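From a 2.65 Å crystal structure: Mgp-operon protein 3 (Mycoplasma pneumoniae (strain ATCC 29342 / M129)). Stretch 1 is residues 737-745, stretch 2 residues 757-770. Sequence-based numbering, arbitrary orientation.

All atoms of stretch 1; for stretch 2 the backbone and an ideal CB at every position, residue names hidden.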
# COMPACT_ATOMS: atom_id res chain seq x y z
N TYR A 737 -18.91 -1.23 -1.66
CA TYR A 737 -19.65 -2.49 -1.74
C TYR A 737 -20.33 -2.62 -3.10
O TYR A 737 -20.46 -3.72 -3.62
CB TYR A 737 -20.68 -2.61 -0.61
CG TYR A 737 -21.62 -1.43 -0.49
CD1 TYR A 737 -22.81 -1.38 -1.22
CD2 TYR A 737 -21.33 -0.36 0.35
CE1 TYR A 737 -23.66 -0.28 -1.14
CE2 TYR A 737 -22.18 0.74 0.45
CZ TYR A 737 -23.35 0.77 -0.30
OH TYR A 737 -24.20 1.85 -0.21
N TYR A 738 -20.72 -1.47 -3.68
CA TYR A 738 -21.42 -1.38 -4.97
C TYR A 738 -20.48 -1.65 -6.16
O TYR A 738 -20.94 -1.64 -7.31
CB TYR A 738 -22.20 -0.06 -5.11
CG TYR A 738 -21.38 1.20 -4.89
CD1 TYR A 738 -20.64 1.77 -5.93
CD2 TYR A 738 -21.39 1.86 -3.67
CE1 TYR A 738 -19.91 2.94 -5.74
CE2 TYR A 738 -20.66 3.03 -3.47
CZ TYR A 738 -19.94 3.58 -4.52
OH TYR A 738 -19.19 4.72 -4.32
N TYR A 739 -19.20 -1.95 -5.90
CA TYR A 739 -18.22 -2.34 -6.92
C TYR A 739 -18.38 -3.84 -7.17
O TYR A 739 -17.83 -4.37 -8.13
CB TYR A 739 -16.78 -2.01 -6.46
CG TYR A 739 -16.28 -0.65 -6.91
CD1 TYR A 739 -17.17 0.38 -7.20
CD2 TYR A 739 -14.92 -0.40 -7.04
CE1 TYR A 739 -16.72 1.63 -7.61
CE2 TYR A 739 -14.46 0.84 -7.46
CZ TYR A 739 -15.36 1.86 -7.74
OH TYR A 739 -14.93 3.09 -8.17
N SER A 740 -19.16 -4.50 -6.30
CA SER A 740 -19.49 -5.92 -6.36
C SER A 740 -20.93 -6.06 -6.82
O SER A 740 -21.82 -5.35 -6.33
CB SER A 740 -19.31 -6.58 -5.00
OG SER A 740 -17.94 -6.69 -4.66
N ALA A 741 -21.17 -6.98 -7.77
CA ALA A 741 -22.50 -7.24 -8.33
C ALA A 741 -23.45 -7.85 -7.31
O ALA A 741 -24.59 -7.43 -7.22
CB ALA A 741 -22.39 -8.13 -9.56
N ASN A 742 -22.96 -8.83 -6.53
CA ASN A 742 -23.77 -9.57 -5.55
C ASN A 742 -23.37 -9.26 -4.10
O ASN A 742 -23.22 -10.19 -3.29
CB ASN A 742 -23.69 -11.09 -5.84
CG ASN A 742 -22.30 -11.69 -5.72
OD1 ASN A 742 -21.27 -11.00 -5.76
ND2 ASN A 742 -22.24 -13.01 -5.57
N PHE A 743 -23.22 -7.96 -3.75
CA PHE A 743 -22.85 -7.58 -2.38
C PHE A 743 -23.92 -8.03 -1.37
O PHE A 743 -25.12 -7.86 -1.63
CB PHE A 743 -22.51 -6.08 -2.25
CG PHE A 743 -23.64 -5.12 -2.52
CD1 PHE A 743 -24.44 -4.65 -1.48
CD2 PHE A 743 -23.87 -4.63 -3.80
CE1 PHE A 743 -25.47 -3.75 -1.72
CE2 PHE A 743 -24.90 -3.71 -4.04
CZ PHE A 743 -25.70 -3.28 -3.00
N PRO A 744 -23.52 -8.69 -0.27
CA PRO A 744 -24.52 -9.17 0.69
C PRO A 744 -25.06 -8.10 1.64
O PRO A 744 -24.56 -6.97 1.64
CB PRO A 744 -23.80 -10.31 1.43
CG PRO A 744 -22.36 -10.24 1.00
CD PRO A 744 -22.16 -9.02 0.18
N GLU A 745 -26.10 -8.44 2.41
CA GLU A 745 -26.72 -7.53 3.37
C GLU A 745 -27.22 -8.28 4.59
O GLU A 745 -27.90 -9.30 4.44
CB GLU A 745 -27.81 -6.64 2.73
CG GLU A 745 -28.54 -7.23 1.53
CD GLU A 745 -29.08 -6.22 0.53
OE1 GLU A 745 -30.26 -6.36 0.12
OE2 GLU A 745 -28.33 -5.28 0.16
N UNK A 757 -25.00 -18.05 1.48
CA UNK A 757 -24.05 -17.09 2.03
C UNK A 757 -22.98 -16.67 1.04
O UNK A 757 -22.47 -17.50 0.27
CB UNK A 757 -23.38 -17.68 3.28
N UNK A 758 -22.64 -15.36 1.03
CA UNK A 758 -21.61 -14.85 0.12
C UNK A 758 -20.27 -14.78 0.82
O UNK A 758 -20.11 -14.09 1.83
CB UNK A 758 -21.99 -13.47 -0.42
N UNK A 759 -19.30 -15.52 0.27
CA UNK A 759 -17.91 -15.56 0.69
C UNK A 759 -17.06 -14.90 -0.42
O UNK A 759 -17.62 -14.37 -1.37
CB UNK A 759 -17.46 -17.00 0.96
N UNK A 760 -15.73 -14.84 -0.25
CA UNK A 760 -14.82 -14.21 -1.22
C UNK A 760 -14.90 -14.88 -2.60
O UNK A 760 -15.08 -14.19 -3.61
CB UNK A 760 -13.38 -14.27 -0.70
N UNK A 761 -14.82 -16.22 -2.62
CA UNK A 761 -14.86 -17.01 -3.85
C UNK A 761 -16.16 -16.84 -4.64
O UNK A 761 -16.12 -16.96 -5.86
CB UNK A 761 -14.66 -18.49 -3.51
N UNK A 762 -17.30 -16.54 -3.97
CA UNK A 762 -18.59 -16.36 -4.66
C UNK A 762 -18.89 -14.89 -5.01
O UNK A 762 -19.82 -14.63 -5.79
CB UNK A 762 -19.72 -16.91 -3.79
N UNK A 763 -18.09 -13.94 -4.47
CA UNK A 763 -18.20 -12.50 -4.73
C UNK A 763 -17.85 -12.23 -6.20
O UNK A 763 -16.81 -12.69 -6.69
CB UNK A 763 -17.28 -11.70 -3.80
N UNK A 764 -18.76 -11.51 -6.89
CA UNK A 764 -18.69 -11.15 -8.31
C UNK A 764 -18.28 -9.68 -8.45
O UNK A 764 -18.97 -8.80 -7.93
CB UNK A 764 -20.03 -11.40 -9.00
N UNK A 765 -17.19 -9.42 -9.18
CA UNK A 765 -16.74 -8.05 -9.39
C UNK A 765 -17.41 -7.41 -10.60
O UNK A 765 -17.46 -8.02 -11.67
CB UNK A 765 -15.22 -8.02 -9.56
N UNK A 766 -17.89 -6.17 -10.42
CA UNK A 766 -18.48 -5.35 -11.49
C UNK A 766 -17.70 -4.02 -11.63
O UNK A 766 -18.15 -3.09 -12.31
CB UNK A 766 -19.96 -5.08 -11.20
N UNK A 767 -16.50 -3.96 -11.00
CA UNK A 767 -15.58 -2.82 -11.01
C UNK A 767 -14.99 -2.59 -12.40
O UNK A 767 -14.69 -3.55 -13.12
CB UNK A 767 -14.46 -3.04 -10.00
N UNK A 768 -14.82 -1.32 -12.77
CA UNK A 768 -14.27 -0.91 -14.07
C UNK A 768 -13.09 0.05 -13.88
O UNK A 768 -12.73 0.78 -14.80
CB UNK A 768 -15.35 -0.25 -14.93
N UNK A 769 -12.48 0.04 -12.68
CA UNK A 769 -11.38 0.94 -12.31
C UNK A 769 -9.97 0.32 -12.49
O UNK A 769 -8.99 0.81 -11.91
CB UNK A 769 -11.56 1.37 -10.85
N UNK A 770 -9.89 -0.71 -13.32
CA UNK A 770 -8.64 -1.38 -13.65
C UNK A 770 -8.27 -2.60 -12.84
O UNK A 770 -7.15 -3.08 -12.96
CB UNK A 770 -7.50 -0.37 -13.52

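Position 757 has nothing of stretch 1 near its ideal CB, so space sets no limit; it is G757. At 758 the CB points toward stretch 1 and lies 3.5 Å from P744 CG. A proline ring asks for a modest apolar partner: valine, isoleucine or leucine. The residue is V758, its CB 3.7 Å from P744 CG.

Positions 759, 760 and 761 find no partner in stretch 1, which leaves their choice open; they are K759, I760 and S761. A type I turn runs from 760 to 763, and the carbonyl of 762, within it, meets N742: N742 ND2 donates to the O of 762 at 2.9 Å, so many side chains would do. T762 uses its own locally, its OG1 accepting from K759 N at 3.1 Å.

At 763 the CB points sideways, 4.5 Å from N742 OD1 and 5.1 Å from S740 OG. A longer apolar chain could reach across; L763 does, bringing CD2 to 3.6 Å from S740 OG.

Position 764 works mainly through its backbone. Its N donates to N742 OD1 at 2.8 Å and its O accepts from A741 N at 2.9 Å; N742 thus reads two successive peptides of stretch 2 with one amide. The sideways CB, 4.1 Å from A741 CB, would tolerate polar or apolar chains. E764 is found.

At 765, bridged to S740, the CB points away, so stretch 1 asks little of it. S765 turns its OG to a weak 3.4 Å bond from the N of 767.

Position 766 is more demanding. Its N donates to Y739 O at 2.9 Å, and its CB points toward stretch 1, where Y738 O offers an acceptor. A donor of sufficient length is wanted, lysine, arginine or glutamine. Q766 answers, NE2 donating to Y738 O at 2.8 Å.

At 767 the CB points sideways, 4.0 Å from Y739 CD2; an apolar group suits, its size not fixed by this contact, and A767 is found. Position 768 is free of stretch 1 and holds T768. At 769 the CB points toward the tyrosine, 4.5 Å from Y739 CE2; a short polar chain could join its hydroxyl through water. D769 puts OD2 at the ring edge, 3.3 Å from Y739 CE2, and a water donates to OD2 at 2.9 Å while lying 2.6 Å from Y739 OH. At 770, phi 95° would jam a CB against the preceding carbonyl, and G770 follows.

Stretch 2, residues 757-770: GVKISTLESQATDG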
# COMPACT_ATOMS: atom_id res chain seq x y z
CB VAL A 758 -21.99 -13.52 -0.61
CG1 VAL A 758 -20.83 -13.00 -1.48
CG2 VAL A 758 -23.25 -13.68 -1.46
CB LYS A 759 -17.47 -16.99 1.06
CG LYS A 759 -18.00 -18.11 0.18
CD LYS A 759 -17.69 -19.46 0.83
CE LYS A 759 -18.20 -20.64 0.05
NZ LYS A 759 -17.42 -20.88 -1.19
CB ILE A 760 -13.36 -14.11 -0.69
CG1 ILE A 760 -13.29 -13.51 0.73
CG2 ILE A 760 -12.48 -13.32 -1.65
CD1 ILE A 760 -11.95 -13.67 1.42
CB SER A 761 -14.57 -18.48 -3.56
OG SER A 761 -15.46 -19.00 -2.59
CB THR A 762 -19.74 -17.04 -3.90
OG1 THR A 762 -19.93 -16.39 -2.64
CG2 THR A 762 -19.51 -18.53 -3.71
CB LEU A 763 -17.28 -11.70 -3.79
CG LEU A 763 -17.54 -10.19 -3.67
CD1 LEU A 763 -18.76 -9.91 -2.81
CD2 LEU A 763 -16.34 -9.47 -3.11
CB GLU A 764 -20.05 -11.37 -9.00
CG GLU A 764 -20.55 -12.80 -9.04
CD GLU A 764 -22.01 -12.98 -9.44
OE1 GLU A 764 -22.67 -13.86 -8.85
OE2 GLU A 764 -22.49 -12.24 -10.33
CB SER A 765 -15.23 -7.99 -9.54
OG SER A 765 -14.80 -6.71 -9.98
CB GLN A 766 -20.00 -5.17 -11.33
CG GLN A 766 -20.44 -4.25 -10.19
CD GLN A 766 -21.94 -4.14 -10.02
OE1 GLN A 766 -22.73 -4.79 -10.72
NE2 GLN A 766 -22.35 -3.34 -9.06
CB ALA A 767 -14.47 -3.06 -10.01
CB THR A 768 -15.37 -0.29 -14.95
OG1 THR A 768 -16.04 0.74 -14.21
CG2 THR A 768 -16.39 -1.32 -15.45
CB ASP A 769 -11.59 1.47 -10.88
CG ASP A 769 -11.59 0.44 -9.77
OD1 ASP A 769 -11.82 -0.76 -10.06
OD2 ASP A 769 -11.37 0.82 -8.60
O HOH W 1 -12.36 3.53 -8.56
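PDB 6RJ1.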